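Local atomic coordinates of protein OS-9 homolog (Saccharomyces cerevisiae, PDB entry 2YMA), a protein that recognises misfolded glycoproteins through their N-glycans in the endoplasmic reticulum lumen and, as a homodimer, recruits them to the HRD1 ubiquitin ligase for degradation. Residues 37-41 with 42-46. Residues are numbered along the deposited sequence; the frame is centred on the assembly and turned at random.
Sequences LMVTD and NAMSN
D41 bonds to A43 with its side chain and to M44 with its backbone. Its carboxylate oxygen OD1 takes the amide N of A43 at 2.9 Å, a nearly straight bond (163°) that reaches the carboxylate from above its plane. With CG turned away from its own backbone N (chi1 -169°), the carboxylate lies alongside the chain as it runs on to A43, forming an Asx turn. One residue on, the amide N of M44 bonds to the carbonyl O of D41 at 3.1 Å, closing a beta turn over N42 and A43. The hydroxyl OG of S45 then bonds back to the carbonyl O of N42, 2.9 Å away. Next to the turn, the methyl CG1 of V39 packs against CB of M44 at 3.7 Å, the two side chains crossing at about a right angle.

Farther out, OD2 of D41 forms a salt bridge with K57, and T40 OG1 bonds to the carbonyl of G22. In this dimerization domain the turn follows strand 36-39, which lies between strands 23-28 and 84-92; V39 and M44 both rest on F58 of helix 52-67, joining the strand's end to that helix.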
loop_
_atom_site.group_PDB
_atom_site.type_symbol
_atom_site.label_atom_id
_atom_site.label_comp_id
_atom_site.label_asym_id
_atom_site.label_seq_id
_atom_site.Cartn_x
_atom_site.Cartn_y
_atom_site.Cartn_z
ATOM N N LEU A 37 3.626 14.270 2.744
ATOM C CA LEU A 37 2.871 15.119 3.664
ATOM C C LEU A 37 3.797 15.654 4.755
ATOM O O LEU A 37 4.687 14.943 5.243
ATOM C CB LEU A 37 1.723 14.346 4.326
ATOM C CG LEU A 37 0.628 13.821 3.400
ATOM C CD1 LEU A 37 -0.326 12.909 4.147
ATOM C CD2 LEU A 37 -0.102 14.949 2.663
ATOM N N MET A 38 3.579 16.901 5.156
ATOM C CA MET A 38 4.411 17.500 6.195
ATOM C C MET A 38 3.614 18.045 7.372
ATOM O O MET A 38 2.721 18.888 7.210
ATOM C CB MET A 38 5.285 18.615 5.632
ATOM C CG MET A 38 6.159 19.254 6.698
ATOM S SD MET A 38 7.148 20.616 6.058
ATOM C CE MET A 38 5.865 21.795 5.616
ATOM N N VAL A 39 3.968 17.572 8.561
ATOM C CA VAL A 39 3.292 17.995 9.778
ATOM C C VAL A 39 4.091 19.113 10.424
ATOM O O VAL A 39 5.299 18.982 10.620
ATOM C CB VAL A 39 3.126 16.822 10.765
ATOM C CG1 VAL A 39 2.472 17.294 12.051
ATOM C CG2 VAL A 39 2.288 15.730 10.120
ATOM N N THR A 40 3.420 20.219 10.731
ATOM C CA THR A 40 4.068 21.371 11.367
ATOM C C THR A 40 3.491 21.607 12.762
ATOM O O THR A 40 4.002 22.415 13.529
ATOM C CB THR A 40 3.918 22.648 10.517
ATOM O OG1 THR A 40 2.530 22.985 10.394
ATOM C CG2 THR A 40 4.490 22.422 9.116
ATOM N N ASP A 41 2.438 20.864 13.089
ATOM C CA ASP A 41 1.737 20.986 14.366
ATOM C C ASP A 41 2.548 20.369 15.513
ATOM O O ASP A 41 2.909 19.194 15.462
ATOM C CB ASP A 41 0.380 20.284 14.245
ATOM C CG ASP A 41 -0.549 20.569 15.410
ATOM O OD1 ASP A 41 -0.075 21.021 16.480
ATOM O OD2 ASP A 41 -1.766 20.322 15.247
ATOM N N ASN A 42 2.823 21.158 16.548
ATOM C CA ASN A 42 3.562 20.672 17.719
ATOM C C ASN A 42 2.808 19.643 18.557
ATOM O O ASN A 42 3.408 18.905 19.340
ATOM C CB ASN A 42 4.001 21.835 18.609
ATOM C CG ASN A 42 5.405 22.297 18.301
ATOM O OD1 ASN A 42 6.214 21.538 17.761
ATOM N ND2 ASN A 42 5.707 23.544 18.643
ATOM N N ALA A 43 1.491 19.600 18.392
ATOM C CA ALA A 43 0.669 18.628 19.093
ATOM C C ALA A 43 0.664 17.279 18.368
ATOM O O ALA A 43 -0.008 16.339 18.795
ATOM C CB ALA A 43 -0.747 19.159 19.264
ATOM N N MET A 44 1.418 17.197 17.272
ATOM C CA MET A 44 1.579 15.952 16.515
ATOM C C MET A 44 3.057 15.683 16.261
ATOM O O MET A 44 3.445 15.290 15.156
ATOM C CB MET A 44 0.866 16.041 15.163
ATOM C CG MET A 44 -0.609 15.719 15.176
ATOM S SD MET A 44 -1.297 15.911 13.519
ATOM C CE MET A 44 -2.950 15.313 13.794
ATOM N N SER A 45 3.877 15.918 17.280
ATOM C CA SER A 45 5.326 15.777 17.159
ATOM C C SER A 45 5.795 14.374 17.545
ATOM O O SER A 45 6.813 13.877 17.040
ATOM C CB SER A 45 6.019 16.830 18.027
ATOM O OG SER A 45 5.483 16.835 19.340
ATOM N N ASN A 46 5.028 13.741 18.429
ATOM C CA ASN A 46 5.377 12.443 18.995
ATOM C C ASN A 46 4.523 11.316 18.431
ATOM O O ASN A 46 3.363 11.158 18.812
ATOM C CB ASN A 46 5.232 12.495 20.517
ATOM C CG ASN A 46 5.535 11.166 21.187
ATOM O OD1 ASN A 46 5.198 10.091 20.674
ATOM N ND2 ASN A 46 6.172 11.235 22.348
#